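Local structure of LamCAT (Aquimarina, 6JH5) at residues E163-A166 and S167-K170; N185-N188 and G189-E192. The protein is a marine bacterial laminarinase of glycoside hydrolase family 16 that hydrolyses the beta-glucan laminarin, probably at its internal beta-1,3 linkages. All blocks are in the same frame, centred on the assembly; numbering follows the deposited sequence.

Overall arrangement
The two contacts follow one another along the chain on the same side of the protein, their centres about 12 Å apart and their nearest atoms about 5 Å apart, without touching. Contact 1 turns strand 158-164 into strand 168-173. The chain then runs through strand 176-182 before contact 2 curls in the loop that leads to strand 197-205. Trp164 of contact 1 links the two regions: its indole NE1 donates to the backbone O of Phe193, just past contact 2, and its ring meets Phe197 edge to face. Both contacts are tight reversals at the periphery of the family 16 beta-sandwich, where its antiparallel strands are connected.

Contact 1 of 2, residues E163-A166 and S167-K170; sequences EWDA and SVIK
Glu163 and Lys170 form a hydrogen-bonded antiparallel pair near the end of a beta hairpin, with Glu163 N to Lys170 O and Lys170 N to Glu163 O both 2.9 Å. Trp164 and Ile169 follow as a non-hydrogen-bonded pair, their CA atoms 4.4 Å apart. Beyond them Asp165 N gives a nearly straight bond (171°) to Val168 O at 3.0 Å, and Ala166 and Ser167 take the central places of a type I turn. Trp164 and Ile169 lie side by side on the buried face; CD1 of the indole rests 3.6 Å from Ile169 CG1. The ring also meets Tyr80 edge to face. On the opposite face Glu163 and Lys170 stand near each other, but their charged ends do not touch. With chi1 at 74°, the Asp165 carboxylate bends back over the loop: Ser167 N to Asp165 OD1 closes an Asx turn laid over the type I turn, and OD1 also takes Val168 N. Val168 N approaches Asp165 OD1 nearly along the C-O axis, at 2.9 Å, whereas Ser167 N reaches the same oxygen from above the carboxylate plane, at 2.8 Å.

Contact 2 of 2, residues N185-N188 and G189-E192; sequences NGVN and GTSE
Thr190 folds back on Val187 because its chi1 of 53° sets OG1 between its own backbone N and carbonyl carbon, turned to the carbonyl three residues earlier. The backbone torsions bring that carbonyl round: Val187 is polyproline-II-like, while Asn188 and Gly189 both lie in the left-handed helical region, the latter with phi at 71°. Val187 and Asn188 thereby occupy the central positions of a type II turn running from Gly186 to Gly189, and the CA atoms of Gly186 and Thr190 end up 4.3 Å apart.

The hydroxyl of Thr190 donates to Val187 O in a short bond, OG1 to O 2.6 Å. Thr190 N adds a weak bond to the same Val187 O at 3.4 Å, so backbone and side chain of one residue converge on one acceptor. The methyl CG2 of Thr190 also packs beside this oxygen, 3.3 Å from Val187 O. The stronger bond of Thr190 N goes to Gly186 O at 3.1 Å, closing a five-residue alpha-turn; the N-H comes from well above the carbonyl plane, 59° out of it. A water donates to Gly186 O at 2.8 Å and weakly accepts from Ser191 N, thus bridging the start of the turn to the residue after Thr190. The bond from Thr190 OG1 to Val187 O fixes the rotation of this buried side chain; the other bonds hold the backbone of the turn, where Val187 and Asn188 are exposed.

The turn lies at the surface between strand 176-182 and strand 197-205. Asn188 O accepts from the indole NE1 of Trp135 on strand 128-136. After the turn the chain enters a short 3-10 segment, where Glu192 OE1 is hydrogen-bonded to Asn105 ND2, just ahead of helix 106-109.

Contact 1 of 2, residues E163-A166 and S167-K170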
ATOM      1  N   GLU A 163     -12.675   4.415  -3.808  1.00 12.91           N
ATOM      2  CA  GLU A 163     -13.764   4.107  -4.755  1.00 12.92           C
ATOM      3  C   GLU A 163     -13.208   4.576  -6.092  1.00 14.41           C
ATOM      4  O   GLU A 163     -12.797   5.670  -6.174  1.00 14.82           O
ATOM      5  CB  GLU A 163     -15.088   4.750  -4.362  1.00 14.25           C
ATOM      6  CG  GLU A 163     -15.695   4.123  -3.130  1.00 15.82           C
ATOM      7  CD  GLU A 163     -17.011   4.768  -2.765  1.00 19.20           C
ATOM      8  OE1 GLU A 163     -17.469   5.571  -3.533  1.00 23.49           O
ATOM      9  OE2 GLU A 163     -17.500   4.483  -1.720  1.00 23.11           O
ATOM     10  N   TRP A 164     -13.197   3.688  -7.064  1.00 12.90           N
ATOM     11  CA  TRP A 164     -12.546   3.981  -8.351  1.00 12.72           C
ATOM     12  C   TRP A 164     -13.486   3.589  -9.485  1.00 13.29           C
ATOM     13  O   TRP A 164     -13.981   2.521  -9.476  1.00 14.67           O
ATOM     14  CB  TRP A 164     -11.248   3.182  -8.349  1.00 12.48           C
ATOM     15  CG  TRP A 164     -10.487   2.992  -9.617  1.00 12.77           C
ATOM     16  CD1 TRP A 164     -10.328   3.849 -10.662  1.00 12.79           C
ATOM     17  CD2 TRP A 164      -9.702   1.838  -9.927  1.00 11.72           C
ATOM     18  NE1 TRP A 164      -9.501   3.301 -11.597  1.00 12.99           N
ATOM     19  CE2 TRP A 164      -9.120   2.064 -11.181  1.00 12.83           C
ATOM     20  CE3 TRP A 164      -9.452   0.638  -9.267  1.00 12.67           C
ATOM     21  CZ2 TRP A 164      -8.301   1.118 -11.778  1.00 13.89           C
ATOM     22  CZ3 TRP A 164      -8.650  -0.290  -9.862  1.00 13.16           C
ATOM     23  CH2 TRP A 164      -8.089  -0.053 -11.104  1.00 14.52           C
ATOM     24  N   ASP A 165     -13.690   4.512 -10.391  1.00 14.24           N
ATOM     25  CA  ASP A 165     -14.495   4.244 -11.596  1.00 14.65           C
ATOM     26  C   ASP A 165     -13.803   4.908 -12.782  1.00 16.09           C
ATOM     27  O   ASP A 165     -12.769   5.443 -12.642  1.00 14.51           O
ATOM     28  CB  ASP A 165     -15.980   4.551 -11.425  1.00 16.00           C
ATOM     29  CG  ASP A 165     -16.365   6.020 -11.419  1.00 21.44           C
ATOM     30  OD1 ASP A 165     -15.529   6.838 -11.686  1.00 18.71           O
ATOM     31  OD2 ASP A 165     -17.511   6.289 -11.100  1.00 22.33           O
ATOM     32  N   ALA A 166     -14.468   4.890 -13.926  1.00 16.41           N
ATOM     33  CA  ALA A 166     -13.884   5.451 -15.162  1.00 17.20           C
ATOM     34  C   ALA A 166     -13.718   6.969 -15.068  1.00 16.89           C
ATOM     35  O   ALA A 166     -13.019   7.498 -15.884  1.00 19.51           O
ATOM     36  CB  ALA A 166     -14.759   5.094 -16.337  1.00 18.42           C
ATOM     37  N   SER A 167     -14.393   7.606 -14.120  1.00 16.93           N
ATOM     38  CA  SER A 167     -14.337   9.080 -13.975  1.00 17.21           C
ATOM     39  C   SER A 167     -13.451   9.539 -12.833  1.00 15.37           C
ATOM     40  O   SER A 167     -12.964  10.620 -12.923  1.00 16.45           O
ATOM     41  CB  SER A 167     -15.685   9.643 -13.656  1.00 19.91           C
ATOM     42  OG  SER A 167     -16.569   9.496 -14.729  1.00 29.54           O
ATOM     43  N   VAL A 168     -13.367   8.753 -11.780  1.00 15.11           N
ATOM     44  CA  VAL A 168     -12.692   9.319 -10.587  1.00 15.11           C
ATOM     45  C   VAL A 168     -12.133   8.256  -9.639  1.00 14.50           C
ATOM     46  O   VAL A 168     -12.504   7.136  -9.719  1.00 14.65           O
ATOM     47  CB  VAL A 168     -13.774  10.117  -9.848  1.00 17.30           C
ATOM     48  CG1 VAL A 168     -14.749   9.191  -9.135  1.00 19.57           C
ATOM     49  CG2 VAL A 168     -13.221  11.147  -8.904  1.00 18.77           C
ATOM     50  N   ILE A 169     -11.196   8.697  -8.816  1.00 12.85           N
ATOM     51  CA  ILE A 169     -10.720   7.901  -7.667  1.00 13.07           C
ATOM     52  C   ILE A 169     -10.997   8.770  -6.445  1.00 12.60           C
ATOM     53  O   ILE A 169     -10.694   9.918  -6.481  1.00 12.17           O
ATOM     54  CB  ILE A 169      -9.230   7.554  -7.759  1.00 13.41           C
ATOM     55  CG1 ILE A 169      -8.949   6.745  -9.020  1.00 13.73           C
ATOM     56  CG2 ILE A 169      -8.808   6.810  -6.496  1.00 13.36           C
ATOM     57  CD1 ILE A 169      -7.493   6.638  -9.350  1.00 14.68           C
ATOM     58  N   LYS A 170     -11.647   8.188  -5.451  1.00 12.73           N
ATOM     59  CA  LYS A 170     -11.943   8.884  -4.185  1.00 12.84           C
ATOM     60  C   LYS A 170     -11.306   8.093  -3.036  1.00 13.03           C
ATOM     61  O   LYS A 170     -11.352   6.910  -3.083  1.00 13.32           O
ATOM     62  CB  LYS A 170     -13.449   8.953  -3.985  1.00 14.05           C
ATOM     63  CG  LYS A 170     -14.176   9.921  -4.885  1.00 17.49           C
ATOM     64  CD  LYS A 170     -15.669   9.776  -4.667  1.00 21.93           C
ATOM     65  CE  LYS A 170     -16.508  10.823  -5.334  1.00 28.23           C
ATOM     66  NZ  LYS A 170     -17.881  10.800  -4.792  1.00 30.06           N
TER

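Contact 2 of 2, residues N185-N188 and G189-E192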
ATOM      1  N   ASN A 185     -11.781  10.671 -19.018  1.00 17.42           N
ATOM      2  CA  ASN A 185     -11.227  10.876 -20.381  1.00 19.45           C
ATOM      3  C   ASN A 185      -9.699  10.967 -20.325  1.00 18.55           C
ATOM      4  O   ASN A 185      -9.125  11.533 -21.218  1.00 19.33           O
ATOM      5  CB  ASN A 185     -11.828  12.114 -21.043  1.00 22.64           C
ATOM      6  CG  ASN A 185     -13.337  12.041 -21.079  1.00 29.28           C
ATOM      7  OD1 ASN A 185     -13.885  11.021 -21.443  1.00 38.04           O
ATOM      8  ND2 ASN A 185     -14.007  13.090 -20.647  1.00 34.65           N
ATOM      9  N   GLY A 186      -9.091  10.382 -19.302  1.00 16.08           N
ATOM     10  CA  GLY A 186      -7.628  10.429 -19.185  1.00 15.40           C
ATOM     11  C   GLY A 186      -7.097  11.840 -19.020  1.00 14.64           C
ATOM     12  O   GLY A 186      -5.942  12.077 -19.316  1.00 15.02           O
ATOM     13  N   VAL A 187      -7.877  12.700 -18.362  1.00 15.12           N
ATOM     14  CA  VAL A 187      -7.461  14.112 -18.093  1.00 14.80           C
ATOM     15  C   VAL A 187      -6.153  14.100 -17.293  1.00 13.94           C
ATOM     16  O   VAL A 187      -5.975  13.221 -16.525  1.00 13.97           O
ATOM     17  CB  VAL A 187      -8.529  14.884 -17.300  1.00 13.61           C
ATOM     18  CG1 VAL A 187      -8.773  14.232 -15.965  1.00 16.18           C
ATOM     19  CG2 VAL A 187      -8.177  16.356 -17.127  1.00 14.64           C
ATOM     20  N   ASN A 188      -5.260  15.037 -17.588  1.00 13.13           N
ATOM     21  CA  ASN A 188      -3.930  15.116 -16.933  1.00 13.37           C
ATOM     22  C   ASN A 188      -3.087  13.864 -17.237  1.00 13.73           C
ATOM     23  O   ASN A 188      -2.211  13.556 -16.485  1.00 14.87           O
ATOM     24  CB  ASN A 188      -4.019  15.379 -15.428  1.00 13.52           C
ATOM     25  CG  ASN A 188      -4.645  16.705 -15.061  1.00 14.08           C
ATOM     26  OD1 ASN A 188      -5.562  16.769 -14.260  1.00 16.63           O
ATOM     27  ND2 ASN A 188      -4.144  17.756 -15.645  1.00 12.72           N
ATOM     28  N   GLY A 189      -3.341  13.224 -18.361  1.00 14.49           N
ATOM     29  CA  GLY A 189      -2.531  12.058 -18.750  1.00 13.84           C
ATOM     30  C   GLY A 189      -2.775  10.822 -17.905  1.00 13.62           C
ATOM     31  O   GLY A 189      -1.891  10.055 -17.801  1.00 15.33           O
ATOM     32  N   THR A 190      -4.004  10.630 -17.450  1.00 14.54           N
ATOM     33  CA  THR A 190      -4.363   9.539 -16.511  1.00 14.43           C
ATOM     34  C   THR A 190      -4.918   8.293 -17.216  1.00 14.42           C
ATOM     35  O   THR A 190      -5.541   7.503 -16.568  1.00 14.23           O
ATOM     36  CB  THR A 190      -5.351  10.040 -15.457  1.00 13.78           C
ATOM     37  OG1 THR A 190      -6.444  10.655 -16.123  1.00 12.99           O
ATOM     38  CG2 THR A 190      -4.713  11.007 -14.489  1.00 14.88           C
ATOM     39  N   SER A 191      -4.564   8.077 -18.480  1.00 14.34           N
ATOM     40  CA  SER A 191      -5.096   6.927 -19.246  1.00 14.58           C
ATOM     41  C   SER A 191      -4.774   5.583 -18.590  1.00 13.88           C
ATOM     42  O   SER A 191      -5.572   4.700 -18.648  1.00 15.35           O
ATOM     43  CB  SER A 191      -4.606   6.938 -20.666  1.00 16.82           C
ATOM     44  OG  SER A 191      -3.206   6.850 -20.708  1.00 17.83           O
ATOM     45  N   GLU A 192      -3.652   5.480 -17.894  1.00 13.88           N
ATOM     46  CA  GLU A 192      -3.253   4.172 -17.310  1.00 14.12           C
ATOM     47  C   GLU A 192      -4.095   3.764 -16.088  1.00 12.86           C
ATOM     48  O   GLU A 192      -3.980   2.667 -15.639  1.00 14.14           O
ATOM     49  CB  GLU A 192      -1.758   4.118 -17.038  1.00 16.09           C
ATOM     50  CG  GLU A 192      -0.938   4.132 -18.307  1.00 15.87           C
ATOM     51  CD  GLU A 192      -0.967   2.831 -19.087  1.00 18.65           C
ATOM     52  OE1 GLU A 192      -1.348   1.850 -18.533  1.00 17.96           O
ATOM     53  OE2 GLU A 192      -0.587   2.854 -20.231  1.00 22.46           O
TER
HETATM   54  O   HOH W   1      -4.408  10.241 -20.795  1.00 30.73           O